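Long-range contacts in AvmM (PDB 7FE6), which catalyses macrocyclization through dehydration and Michael-type addition in the biosynthesis of alchivemycin A: residues F77-K82 with C111-P116; F43-T48 with T58-V63; K16-N21 with N177-L182; A26-V31 with I155-G160; F66-D71 with I148-A153. One frame throughout, in Å; residues are numbered along the deposited sequence.

Contact 1 of 5, residues F77-K82 with C111-P116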
# COMPACT_ATOMS: atom_id res chain seq x y z
N PHE A 77 1.15 25.56 -0.38
CA PHE A 77 1.56 24.52 0.54
C PHE A 77 3.06 24.61 0.77
O PHE A 77 3.81 25.21 0.01
CB PHE A 77 1.13 23.14 0.03
CG PHE A 77 1.61 22.79 -1.36
CD1 PHE A 77 2.82 22.12 -1.55
CD2 PHE A 77 0.83 23.08 -2.48
CE1 PHE A 77 3.24 21.77 -2.83
CE2 PHE A 77 1.26 22.73 -3.75
CZ PHE A 77 2.46 22.06 -3.92
N LYS A 78 3.48 24.02 1.89
CA LYS A 78 4.88 23.88 2.21
C LYS A 78 5.28 22.42 2.06
O LYS A 78 4.52 21.52 2.43
CB LYS A 78 5.18 24.37 3.62
CG LYS A 78 5.08 25.85 3.75
CD LYS A 78 5.47 26.29 5.13
CE LYS A 78 5.28 27.78 5.24
NZ LYS A 78 6.20 28.56 4.34
N LEU A 79 6.47 22.21 1.50
CA LEU A 79 6.91 20.88 1.09
C LEU A 79 8.39 20.72 1.40
O LEU A 79 9.21 21.45 0.85
CB LEU A 79 6.65 20.65 -0.40
CG LEU A 79 6.19 19.25 -0.85
CD1 LEU A 79 6.41 19.06 -2.35
CD2 LEU A 79 6.85 18.15 -0.07
N PHE A 80 8.71 19.78 2.29
CA PHE A 80 10.09 19.42 2.59
C PHE A 80 10.29 17.93 2.35
O PHE A 80 9.36 17.12 2.51
CB PHE A 80 10.47 19.73 4.04
CG PHE A 80 10.63 21.19 4.31
CD1 PHE A 80 9.50 22.01 4.44
CD2 PHE A 80 11.90 21.74 4.46
CE1 PHE A 80 9.64 23.36 4.71
CE2 PHE A 80 12.06 23.11 4.73
CZ PHE A 80 10.94 23.92 4.84
N TYR A 81 11.51 17.55 2.01
CA TYR A 81 11.77 16.14 1.78
C TYR A 81 13.21 15.83 2.10
O TYR A 81 14.06 16.72 2.24
CB TYR A 81 11.41 15.72 0.35
CG TYR A 81 12.39 16.16 -0.72
CD1 TYR A 81 12.39 17.48 -1.19
CD2 TYR A 81 13.27 15.26 -1.30
CE1 TYR A 81 13.25 17.90 -2.18
CE2 TYR A 81 14.16 15.66 -2.29
CZ TYR A 81 14.14 16.99 -2.73
OH TYR A 81 15.01 17.42 -3.74
N LYS A 82 13.47 14.53 2.19
CA LYS A 82 14.78 14.00 2.55
C LYS A 82 14.90 12.67 1.83
O LYS A 82 14.04 11.80 2.00
CB LYS A 82 14.86 13.85 4.07
CG LYS A 82 15.82 12.83 4.62
CD LYS A 82 15.26 12.33 5.96
CE LYS A 82 16.32 12.05 6.97
NZ LYS A 82 17.32 11.05 6.47
N CYS A 111 5.94 18.31 -8.64
CA CYS A 111 7.12 18.72 -7.88
C CYS A 111 8.23 17.69 -7.96
O CYS A 111 8.00 16.49 -7.76
CB CYS A 111 6.77 18.96 -6.41
SG CYS A 111 5.53 20.19 -6.21
N GLN A 112 9.44 18.17 -8.19
CA GLN A 112 10.61 17.31 -8.22
C GLN A 112 11.18 17.14 -6.81
O GLN A 112 11.49 18.13 -6.14
CB GLN A 112 11.67 17.86 -9.17
CG GLN A 112 12.82 16.91 -9.44
CD GLN A 112 13.86 17.47 -10.41
OE1 GLN A 112 15.02 17.06 -10.40
NE2 GLN A 112 13.43 18.39 -11.28
N LEU A 113 11.33 15.89 -6.39
CA LEU A 113 11.95 15.52 -5.11
C LEU A 113 13.17 14.63 -5.35
O LEU A 113 13.27 13.55 -4.75
CB LEU A 113 10.93 14.78 -4.22
CG LEU A 113 9.92 15.61 -3.42
CD1 LEU A 113 8.94 16.34 -4.35
CD2 LEU A 113 9.15 14.69 -2.48
N SER A 114 14.12 15.09 -6.17
CA SER A 114 15.26 14.28 -6.58
C SER A 114 16.45 14.60 -5.68
O SER A 114 16.41 15.47 -4.82
CB SER A 114 15.65 14.53 -8.04
OG SER A 114 16.17 15.86 -8.24
N GLY A 115 17.54 13.86 -5.89
CA GLY A 115 18.78 14.16 -5.23
C GLY A 115 19.47 12.94 -4.66
O GLY A 115 18.89 11.85 -4.57
N PRO A 116 20.73 13.11 -4.26
CA PRO A 116 21.49 12.00 -3.67
C PRO A 116 20.82 11.48 -2.41
O PRO A 116 20.17 12.23 -1.66
CB PRO A 116 22.85 12.63 -3.35
CG PRO A 116 22.90 13.90 -4.14
CD PRO A 116 21.51 14.36 -4.34
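The ring of Y81 is held in two ways at once by the end of strand 107-113. L113 lies over one face of the ring, and the Y81 hydroxyl bonds to the backbone just beyond L113. Y81 OH donates to S114 O at 2.6 Å. The donor lies in the carbonyl plane, with a C=O...OH angle of 146°. Over the ring, L113 CB makes a CH-pi contact, 3.9 Å from the ring centroid and 14° off the ring normal. The two side chains slide past each other in opposite directions, and L113 CG lies 3.7 Å from Y81 CG.

Further back along both strands the contact is apolar. L79 CD1 lies 4.1 Å from C111 CB and 4.2 Å from L113 CD1. C111 SG meets the F77 ring at its edge, 5.5 Å from the centroid, a Cys sulfur-aromatic contact.

The two strands belong to different sheets that face each other. Their axes run 25° apart and 8.9 Å from each other at the closest. L79 and L113 both also pack on V140 of strand 135-144.

Within 111-116, S114 OG donates to Q112 OE1 at 2.7 Å. The amide end of Q112 is held further by G173 O, which accepts from Q112 NE2.

The chemistry thus changes along the contact. Apolar groups and a sulfur fill its start, while at the other end the hydroxyl of buried Y81 has a carbonyl partner, which ties the backbone at S114 to the opposite sheet.

Contact 2 of 5, residues F43-T48 with T58-V63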
# COMPACT_ATOMS: atom_id res chain seq x y z
N PHE A 43 4.96 11.75 5.72
CA PHE A 43 4.78 10.42 5.16
C PHE A 43 6.07 10.04 4.43
O PHE A 43 7.03 10.81 4.36
CB PHE A 43 3.56 10.33 4.23
CG PHE A 43 3.64 11.23 3.03
CD1 PHE A 43 3.16 12.54 3.09
CD2 PHE A 43 4.22 10.79 1.84
CE1 PHE A 43 3.24 13.37 1.99
CE2 PHE A 43 4.29 11.62 0.74
CZ PHE A 43 3.80 12.92 0.82
N SER A 44 6.12 8.81 3.95
CA SER A 44 7.25 8.37 3.17
C SER A 44 6.74 7.81 1.86
O SER A 44 5.58 7.38 1.74
CB SER A 44 8.15 7.37 3.92
OG SER A 44 7.63 6.05 3.95
N VAL A 45 7.59 7.88 0.85
CA VAL A 45 7.28 7.36 -0.47
C VAL A 45 8.60 6.87 -1.04
O VAL A 45 9.66 7.48 -0.81
CB VAL A 45 6.59 8.44 -1.35
CG1 VAL A 45 7.34 9.78 -1.29
CG2 VAL A 45 6.40 7.98 -2.81
N PHE A 46 8.57 5.76 -1.76
CA PHE A 46 9.81 5.16 -2.22
C PHE A 46 9.56 4.50 -3.56
O PHE A 46 8.47 3.96 -3.80
CB PHE A 46 10.38 4.16 -1.20
CG PHE A 46 9.33 3.39 -0.40
CD1 PHE A 46 8.72 3.96 0.72
CD2 PHE A 46 8.99 2.08 -0.75
CE1 PHE A 46 7.77 3.27 1.45
CE2 PHE A 46 8.04 1.36 -0.02
CZ PHE A 46 7.42 1.95 1.09
N TYR A 47 10.54 4.55 -4.45
CA TYR A 47 10.41 3.89 -5.74
C TYR A 47 11.40 2.73 -5.81
O TYR A 47 12.53 2.84 -5.32
CB TYR A 47 10.57 4.88 -6.90
CG TYR A 47 11.87 5.66 -6.99
CD1 TYR A 47 12.02 6.88 -6.30
CD2 TYR A 47 12.92 5.24 -7.82
CE1 TYR A 47 13.20 7.63 -6.39
CE2 TYR A 47 14.10 5.97 -7.92
CZ TYR A 47 14.23 7.17 -7.20
OH TYR A 47 15.39 7.90 -7.30
N THR A 48 10.94 1.61 -6.40
CA THR A 48 11.65 0.34 -6.36
C THR A 48 11.78 -0.21 -7.77
O THR A 48 10.81 -0.18 -8.54
CB THR A 48 10.94 -0.69 -5.49
OG1 THR A 48 10.81 -0.21 -4.15
CG2 THR A 48 11.69 -2.04 -5.50
N THR A 58 18.17 8.43 -11.36
CA THR A 58 16.75 8.43 -11.06
C THR A 58 16.45 9.48 -10.01
O THR A 58 17.29 9.76 -9.15
CB THR A 58 16.26 7.10 -10.52
OG1 THR A 58 16.93 6.85 -9.28
CG2 THR A 58 16.49 5.95 -11.51
N GLY A 59 15.22 9.99 -10.04
CA GLY A 59 14.71 10.86 -9.00
C GLY A 59 13.20 10.80 -8.95
O GLY A 59 12.54 10.48 -9.95
N LEU A 60 12.65 11.12 -7.78
CA LEU A 60 11.21 11.07 -7.57
C LEU A 60 10.52 12.39 -7.93
O LEU A 60 11.01 13.48 -7.60
CB LEU A 60 10.88 10.73 -6.11
CG LEU A 60 9.37 10.69 -5.82
CD1 LEU A 60 8.69 9.53 -6.54
CD2 LEU A 60 8.99 10.77 -4.34
N ASN A 61 9.37 12.28 -8.58
CA ASN A 61 8.44 13.38 -8.73
C ASN A 61 7.17 13.08 -7.94
O ASN A 61 6.77 11.92 -7.79
CB ASN A 61 8.10 13.63 -10.21
CG ASN A 61 9.35 13.90 -11.05
OD1 ASN A 61 9.96 14.97 -10.96
ND2 ASN A 61 9.76 12.92 -11.85
N LEU A 62 6.56 14.14 -7.40
CA LEU A 62 5.35 14.09 -6.59
C LEU A 62 4.35 15.07 -7.17
O LEU A 62 4.70 16.23 -7.43
CB LEU A 62 5.65 14.43 -5.13
CG LEU A 62 5.03 13.65 -3.98
CD1 LEU A 62 5.42 12.18 -4.01
CD2 LEU A 62 5.51 14.29 -2.72
N VAL A 63 3.12 14.63 -7.42
CA VAL A 63 2.10 15.48 -8.01
C VAL A 63 0.97 15.68 -7.03
O VAL A 63 0.43 14.71 -6.49
CB VAL A 63 1.57 14.91 -9.34
CG1 VAL A 63 0.58 15.86 -9.94
CG2 VAL A 63 2.72 14.68 -10.29
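Y47 and T58 meet through their hydroxyls. Y47 OH donates to T58 OG1 at 2.7 Å, and OG1 lies at the edge of the phenol ring, in its plane. Both side chains take the crowded position, with Y47 CG (chi1 58°) and T58 OG1 (chi1 63°) each between the backbone N and the carbonyl carbon. T58 OG1 has a second hydrogen bond, to V128 O, so the threonine hydroxyl links the ring to a loop. Two residues past T58 along the strand, L60 slides past Y47 in the opposite direction, and L60 CB lies 3.9 Å from Y47 CE1.

Strands 40-49 and 57-66 belong to the two facing sheets of a beta sandwich. Their axes pass 8.2 Å apart, and every touching residue is buried.

In the middle, L60 CG is anti to the backbone N (chi1 179°), and from there the CD2 branch of L60 meets V45 CG1 at 3.6 Å. V45 CG1 also lies 4.1 Å from L62 CD1, and here the two side chains run past each other in opposite senses. At the far end F43 and L62 reach toward each other tip to tip. L62 CD2 stands at the edge of the F43 ring, near its plane, 4.2 Å from F43 CZ.

Contact 3 of 5, residues K16-N21 with N177-L182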
# COMPACT_ATOMS: atom_id res chain seq x y z
N LYS A 16 0.41 9.46 -23.62
CA LYS A 16 0.64 10.79 -24.18
C LYS A 16 1.83 10.61 -25.12
O LYS A 16 1.80 9.70 -25.97
CB LYS A 16 0.84 11.83 -23.07
CG LYS A 16 -0.06 11.71 -21.83
CD LYS A 16 -1.55 11.92 -22.08
CE LYS A 16 -2.25 12.16 -20.73
NZ LYS A 16 -3.73 12.29 -20.81
N GLY A 17 2.87 11.42 -25.05
CA GLY A 17 4.06 11.18 -25.83
C GLY A 17 5.20 10.56 -25.06
O GLY A 17 6.31 10.46 -25.60
N PHE A 18 4.96 10.10 -23.84
CA PHE A 18 6.02 9.77 -22.89
C PHE A 18 6.24 8.27 -22.82
O PHE A 18 5.33 7.47 -23.04
CB PHE A 18 5.66 10.30 -21.50
CG PHE A 18 5.39 11.78 -21.47
CD1 PHE A 18 6.44 12.69 -21.47
CD2 PHE A 18 4.09 12.26 -21.47
CE1 PHE A 18 6.19 14.06 -21.45
CE2 PHE A 18 3.84 13.62 -21.46
CZ PHE A 18 4.89 14.52 -21.45
N ARG A 19 7.47 7.90 -22.50
CA ARG A 19 7.84 6.51 -22.35
C ARG A 19 7.76 6.14 -20.88
O ARG A 19 8.27 6.87 -20.01
CB ARG A 19 9.23 6.25 -22.92
CG ARG A 19 9.30 6.45 -24.43
CD ARG A 19 10.68 6.11 -24.95
NE ARG A 19 11.66 7.12 -24.59
CZ ARG A 19 12.97 6.90 -24.52
NH1 ARG A 19 13.45 5.68 -24.78
NH2 ARG A 19 13.81 7.87 -24.19
N VAL A 20 7.14 5.01 -20.59
CA VAL A 20 6.83 4.62 -19.23
C VAL A 20 7.29 3.18 -19.02
O VAL A 20 6.86 2.28 -19.74
CB VAL A 20 5.34 4.78 -18.91
CG1 VAL A 20 4.99 4.09 -17.62
CG2 VAL A 20 4.96 6.26 -18.87
N ASN A 21 8.16 2.98 -18.04
CA ASN A 21 8.58 1.66 -17.59
C ASN A 21 7.84 1.36 -16.29
O ASN A 21 8.17 1.92 -15.24
CB ASN A 21 10.09 1.61 -17.40
CG ASN A 21 10.58 0.20 -17.18
OD1 ASN A 21 9.80 -0.69 -16.86
ND2 ASN A 21 11.88 -0.01 -17.33
N ASN A 177 13.71 11.57 -18.30
CA ASN A 177 13.21 11.56 -19.66
C ASN A 177 12.28 10.38 -19.94
O ASN A 177 11.49 10.45 -20.88
CB ASN A 177 14.37 11.57 -20.67
CG ASN A 177 15.14 10.27 -20.69
OD1 ASN A 177 15.23 9.58 -19.67
ND2 ASN A 177 15.74 9.95 -21.83
N VAL A 178 12.38 9.32 -19.16
CA VAL A 178 11.37 8.26 -19.14
C VAL A 178 10.91 8.10 -17.70
O VAL A 178 11.57 8.56 -16.76
CB VAL A 178 11.90 6.94 -19.71
CG1 VAL A 178 12.32 7.14 -21.17
CG2 VAL A 178 13.07 6.46 -18.88
N PHE A 179 9.76 7.44 -17.52
CA PHE A 179 9.09 7.48 -16.22
C PHE A 179 8.60 6.10 -15.79
O PHE A 179 8.55 5.16 -16.58
CB PHE A 179 7.92 8.48 -16.25
CG PHE A 179 8.34 9.87 -16.61
CD1 PHE A 179 8.81 10.73 -15.64
CD2 PHE A 179 8.32 10.30 -17.93
CE1 PHE A 179 9.23 12.01 -15.97
CE2 PHE A 179 8.74 11.57 -18.28
CZ PHE A 179 9.20 12.43 -17.30
N GLY A 180 8.28 6.00 -14.50
CA GLY A 180 7.79 4.78 -13.92
C GLY A 180 6.27 4.76 -13.80
O GLY A 180 5.55 5.60 -14.34
N ARG A 181 5.79 3.76 -13.06
CA ARG A 181 4.37 3.53 -12.87
C ARG A 181 3.81 4.51 -11.85
O ARG A 181 4.33 4.62 -10.74
CB ARG A 181 4.14 2.09 -12.40
CG ARG A 181 2.70 1.63 -12.45
CD ARG A 181 2.53 0.26 -11.86
NE ARG A 181 2.52 0.28 -10.41
CZ ARG A 181 1.97 -0.67 -9.65
NH1 ARG A 181 1.37 -1.73 -10.21
NH2 ARG A 181 2.00 -0.57 -8.32
N LEU A 182 2.78 5.25 -12.23
CA LEU A 182 2.18 6.22 -11.33
C LEU A 182 1.49 5.52 -10.16
O LEU A 182 0.75 4.57 -10.36
CB LEU A 182 1.16 7.08 -12.08
CG LEU A 182 0.65 8.37 -11.45
CD1 LEU A 182 1.77 9.37 -11.19
CD2 LEU A 182 -0.37 9.01 -12.39
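N177 meets R19 at the start of this contact, with N177 ND2 3.7 Å from R19 NH2. The amide and guanidinium planes stand 86° apart. The amide is held by its own partners, with D163 N bonded to N177 OD1. N177 and V178 both face M161 on the neighbouring strand, a classic beta bulge.

V178 comes next and packs against the arginine. Its CG1 lies over one face of the R19 guanidinium, 3.4 Å from R19 CZ and offset toward the rim. V178 also packs on Y12.

F179 forms the single beta bridge, paired with V20. F179 N donates to R19 O at 3.0 Å. F179 O accepts from N21 N at 2.7 Å, nearly along the C=O axis. V20 CA adds a CA-H...O contact to F179 O at 3.2 Å. The F179 ring meets the F18 ring at a slant, F179 CE2 lying 4.1 Å from F18 CD1.

At G180, CA makes a similar CA-H...O contact with N21 O, 3.2 Å away. Beyond it, R181 packs on R50 of the third subunit, and L182 O bonds to R50 NH2 there. R50 is a residue of the alchivemycin A pocket.

The short strand 18-20 is thus joined to strand 178-189 by backbone bonds, while V178 CG1 gives the R19 guanidinium an apolar neighbour over one face, and Y12 adds a cation-pi contact.

Contact 4 of 5, residues A26-V31 with I155-G160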
# COMPACT_ATOMS: atom_id res chain seq x y z
N ALA A 26 6.10 2.68 -7.31
CA ALA A 26 6.24 3.50 -6.11
C ALA A 26 5.21 3.11 -5.05
O ALA A 26 4.08 2.72 -5.36
CB ALA A 26 6.11 4.98 -6.44
N ASP A 27 5.59 3.26 -3.77
CA ASP A 27 4.70 2.96 -2.66
C ASP A 27 4.66 4.11 -1.66
O ASP A 27 5.67 4.80 -1.44
CB ASP A 27 5.12 1.68 -1.94
CG ASP A 27 5.06 0.48 -2.85
OD1 ASP A 27 3.98 0.21 -3.41
OD2 ASP A 27 6.08 -0.21 -3.01
N PHE A 28 3.49 4.31 -1.06
CA PHE A 28 3.27 5.29 -0.00
C PHE A 28 3.17 4.60 1.36
O PHE A 28 2.63 3.49 1.47
CB PHE A 28 1.99 6.10 -0.25
CG PHE A 28 2.09 7.10 -1.39
CD1 PHE A 28 2.74 8.31 -1.21
CD2 PHE A 28 1.47 6.86 -2.60
CE1 PHE A 28 2.81 9.24 -2.23
CE2 PHE A 28 1.54 7.81 -3.64
CZ PHE A 28 2.21 8.98 -3.45
N ILE A 29 3.67 5.27 2.39
CA ILE A 29 3.50 4.84 3.78
C ILE A 29 3.06 6.05 4.58
O ILE A 29 3.72 7.10 4.54
CB ILE A 29 4.78 4.25 4.39
CG1 ILE A 29 5.17 2.93 3.72
CG2 ILE A 29 4.59 4.01 5.89
CD1 ILE A 29 4.20 1.78 4.03
N GLY A 30 1.94 5.93 5.32
CA GLY A 30 1.57 6.92 6.29
C GLY A 30 0.85 8.14 5.76
O GLY A 30 0.74 9.14 6.47
N VAL A 31 0.38 8.10 4.52
CA VAL A 31 -0.47 9.16 3.97
C VAL A 31 -1.85 9.09 4.61
O VAL A 31 -2.55 8.07 4.47
CB VAL A 31 -0.59 9.04 2.44
CG1 VAL A 31 -1.37 10.25 1.88
CG2 VAL A 31 0.78 8.94 1.82
N ILE A 155 -2.29 12.71 -3.92
CA ILE A 155 -0.85 12.81 -4.10
C ILE A 155 -0.45 11.66 -5.02
O ILE A 155 -0.84 10.51 -4.80
CB ILE A 155 -0.11 12.74 -2.76
CG1 ILE A 155 -0.69 13.78 -1.80
CG2 ILE A 155 1.35 13.02 -2.97
CD1 ILE A 155 -0.15 13.69 -0.37
N PHE A 156 0.35 11.97 -6.03
CA PHE A 156 0.77 10.97 -6.99
C PHE A 156 2.29 10.88 -7.03
O PHE A 156 2.98 11.90 -6.99
CB PHE A 156 0.27 11.28 -8.40
CG PHE A 156 -1.22 11.21 -8.55
CD1 PHE A 156 -2.03 12.28 -8.12
CD2 PHE A 156 -1.82 10.10 -9.14
CE1 PHE A 156 -3.39 12.24 -8.29
CE2 PHE A 156 -3.18 10.03 -9.30
CZ PHE A 156 -3.98 11.12 -8.88
N ALA A 157 2.78 9.65 -7.05
CA ALA A 157 4.21 9.38 -7.14
C ALA A 157 4.56 9.03 -8.58
O ALA A 157 4.00 8.08 -9.14
CB ALA A 157 4.61 8.26 -6.18
N LEU A 158 5.47 9.78 -9.17
CA LEU A 158 5.88 9.58 -10.56
C LEU A 158 7.39 9.42 -10.56
O LEU A 158 8.13 10.42 -10.58
CB LEU A 158 5.46 10.74 -11.45
CG LEU A 158 5.99 10.70 -12.89
CD1 LEU A 158 5.33 9.58 -13.72
CD2 LEU A 158 5.86 12.06 -13.55
N PRO A 159 7.89 8.18 -10.53
CA PRO A 159 9.35 7.98 -10.60
C PRO A 159 9.89 8.43 -11.95
O PRO A 159 9.34 8.10 -13.01
CB PRO A 159 9.50 6.47 -10.40
CG PRO A 159 8.19 6.03 -9.78
CD PRO A 159 7.17 6.92 -10.38
N GLY A 160 10.95 9.24 -11.92
CA GLY A 160 11.64 9.68 -13.12
C GLY A 160 13.01 9.04 -13.26
O GLY A 160 13.77 8.93 -12.28
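F28 points its ring across the space between the two sheets of the beta sandwich and meets I155 and A157. Strand 24-29 is the outermost strand of one sheet within this chain, and strand 153-162 lies within the other. Their axes pass 7.7 Å apart, with directions 142° apart.

The F28 ring leads with its far end. F28 CZ comes 3.7 Å from A157 CB and equally close to I155 O. F156 C lies at the ring edge, near its plane. I155 sets its side chain slantwise to the ring, and I155 CG2 stands 4.1 Å from F28 CE1. An alanine in place of F28 would probably open a gap between the sheets and leave I155 CG2 and A157 CB without the ring they pack on.

A157 lies between two partners. Its CB touches the F28 ring and also meets A26 CB at 3.6 Å. Small side chains at both positions are consistent with the close approach, the CA atoms of A26 and A157 being 6.3 Å apart.

V31 extends the contact past the end of the strand, V31 CG1 lying 4.3 Å from I155 CD1. I155 also packs on L62 and F187, strand neighbours in its own sheet, and F28 packs on V45 in its own.

At the opposite end from V31, the P159 ring meets strand 24-29 through its CG, P159 CG lying 4.1 Å from A26 CB.

Contact 5 of 5, residues F66-D71 with I148-A153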
# COMPACT_ATOMS: atom_id res chain seq x y z
N PHE A 66 -5.92 18.71 -7.22
CA PHE A 66 -7.26 18.98 -6.72
C PHE A 66 -8.25 18.76 -7.85
O PHE A 66 -8.13 19.40 -8.91
CB PHE A 66 -7.39 20.41 -6.17
CG PHE A 66 -6.66 20.64 -4.87
CD1 PHE A 66 -5.98 19.62 -4.23
CD2 PHE A 66 -6.67 21.91 -4.27
CE1 PHE A 66 -5.31 19.86 -3.03
CE2 PHE A 66 -6.01 22.14 -3.07
CZ PHE A 66 -5.33 21.11 -2.45
N SER A 67 -9.22 17.88 -7.64
CA SER A 67 -10.19 17.59 -8.68
C SER A 67 -11.32 18.61 -8.74
O SER A 67 -12.06 18.63 -9.73
CB SER A 67 -10.79 16.21 -8.46
OG SER A 67 -11.70 16.27 -7.39
N ASP A 68 -11.49 19.43 -7.69
CA ASP A 68 -12.69 20.23 -7.50
C ASP A 68 -12.39 21.72 -7.39
O ASP A 68 -13.24 22.47 -6.89
CB ASP A 68 -13.46 19.74 -6.28
CG ASP A 68 -12.62 19.71 -5.01
OD1 ASP A 68 -11.38 19.81 -5.12
OD2 ASP A 68 -13.19 19.55 -3.92
N ARG A 69 -11.23 22.16 -7.86
CA ARG A 69 -10.89 23.57 -7.95
C ARG A 69 -9.59 23.70 -8.73
O ARG A 69 -8.78 22.77 -8.75
CB ARG A 69 -10.77 24.20 -6.57
CG ARG A 69 -9.85 23.45 -5.63
CD ARG A 69 -10.09 23.93 -4.22
NE ARG A 69 -9.81 25.36 -4.08
CZ ARG A 69 -10.04 26.06 -2.98
NH1 ARG A 69 -10.57 25.48 -1.92
NH2 ARG A 69 -9.77 27.36 -2.94
N ASP A 70 -9.39 24.86 -9.36
CA ASP A 70 -8.20 25.02 -10.18
C ASP A 70 -7.31 26.17 -9.73
O ASP A 70 -6.39 26.56 -10.47
CB ASP A 70 -8.57 25.19 -11.66
CG ASP A 70 -9.52 26.33 -11.89
OD1 ASP A 70 -9.55 27.28 -11.07
OD2 ASP A 70 -10.21 26.29 -12.92
N ASP A 71 -7.52 26.69 -8.51
CA ASP A 71 -6.73 27.80 -8.00
C ASP A 71 -5.50 27.37 -7.20
O ASP A 71 -4.71 28.24 -6.81
CB ASP A 71 -7.61 28.69 -7.11
CG ASP A 71 -8.40 27.88 -6.09
OD1 ASP A 71 -8.65 26.68 -6.33
OD2 ASP A 71 -8.77 28.45 -5.04
N ILE A 148 -7.67 26.60 2.72
CA ILE A 148 -7.84 25.96 1.43
C ILE A 148 -8.29 24.53 1.69
O ILE A 148 -7.79 23.87 2.61
CB ILE A 148 -6.57 26.05 0.57
CG1 ILE A 148 -6.84 25.60 -0.87
CG2 ILE A 148 -5.41 25.27 1.19
CD1 ILE A 148 -5.76 26.04 -1.87
N THR A 149 -9.31 24.08 0.95
CA THR A 149 -9.90 22.77 1.15
C THR A 149 -10.09 22.06 -0.18
O THR A 149 -10.04 22.68 -1.25
CB THR A 149 -11.26 22.85 1.84
OG1 THR A 149 -12.19 23.53 0.99
CG2 THR A 149 -11.14 23.55 3.19
N SER A 150 -10.32 20.75 -0.10
CA SER A 150 -10.64 19.97 -1.29
C SER A 150 -11.35 18.69 -0.87
O SER A 150 -10.95 18.04 0.10
CB SER A 150 -9.37 19.64 -2.08
OG SER A 150 -9.69 18.80 -3.17
N GLU A 151 -12.39 18.32 -1.60
CA GLU A 151 -13.15 17.13 -1.27
C GLU A 151 -12.78 15.90 -2.10
O GLU A 151 -13.30 14.81 -1.84
CB GLU A 151 -14.64 17.47 -1.36
CG GLU A 151 -15.00 18.35 -0.17
CD GLU A 151 -14.63 17.63 1.13
OE1 GLU A 151 -15.22 16.53 1.35
OE2 GLU A 151 -13.70 18.08 1.87
N HIS A 152 -11.88 16.05 -3.06
CA HIS A 152 -11.29 14.88 -3.70
C HIS A 152 -9.97 15.31 -4.34
O HIS A 152 -9.97 16.03 -5.35
CB HIS A 152 -12.22 14.23 -4.72
CG HIS A 152 -11.54 13.18 -5.55
ND1 HIS A 152 -10.95 12.06 -4.98
CD2 HIS A 152 -11.31 13.10 -6.88
CE1 HIS A 152 -10.41 11.33 -5.94
NE2 HIS A 152 -10.61 11.93 -7.10
N ALA A 153 -8.87 14.84 -3.77
CA ALA A 153 -7.54 15.24 -4.14
C ALA A 153 -6.67 14.00 -4.12
O ALA A 153 -7.05 12.95 -3.58
CB ALA A 153 -6.99 16.31 -3.19
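F66 lays its ring against S150, with S150 CB over the centre of one face, 3.9 Å from the centroid. This is a CH-pi contact. I148 CD1 meets the same ring at its edge, near the plane. A153 CB lies 3.6 Å from F66 CD1, and the backbones of F66 and A153 form an antiparallel non-hydrogen-bonded pair.

The R69 guanidinium bonds to two partners. R69 NH1 donates to T149 O at 2.9 Å, though the oxygen lies 26° out of the guanidinium plane. NE and NH2 grip D71 side-on, one to each carboxylate oxygen, with R69 NH2 2.6 Å from D71 OD2 in a salt bridge. Both bonds lie in the guanidinium plane, which holds that plane in line with the carboxylate.

I148 touches both F66 and R69. I148 CG1 lies over one face of the guanidinium, 3.9 Å from R69 CZ. A leucine in place of R69 would probably leave the D71 carboxylate without its charged mate and T149 O without this donor.

D68 adds a second grip, taking S150 OG on OD1 at 2.8 Å and E151 N on OD2 at 2.7 Å. H152 O accepts both S67 N and S67 OG.

The contact joins the loop after strand 57-66 to the corner before strand 153-162. F66, I148 and A153 pack on strand 178-189, and H152 bonds through ND1 to H139 NE2 of the third subunit, on its strand 135-144.

Contacts 1, 2 and 4 are buried and span the two facing sheets. Contact 2 lies nearest the centre of the chain, and the centre of contact 4 lies about 5 Å from that of contact 2. Strands 57-66 and 153-162 are neighbours in one sheet, and 40-49 and 24-29 in the other. In contact 4 the touching side-chain groups are apolar, while contacts 1 and 2 each add one tyrosine hydroxyl bond. Contact 3 is partly buried and farther out, held by backbone bonds and an arginine face. Contact 5 is the farthest from the centre, mostly in loops, yet largely buried, and has the most polar bonds. Contacts 3 and 5 both touch the third subunit.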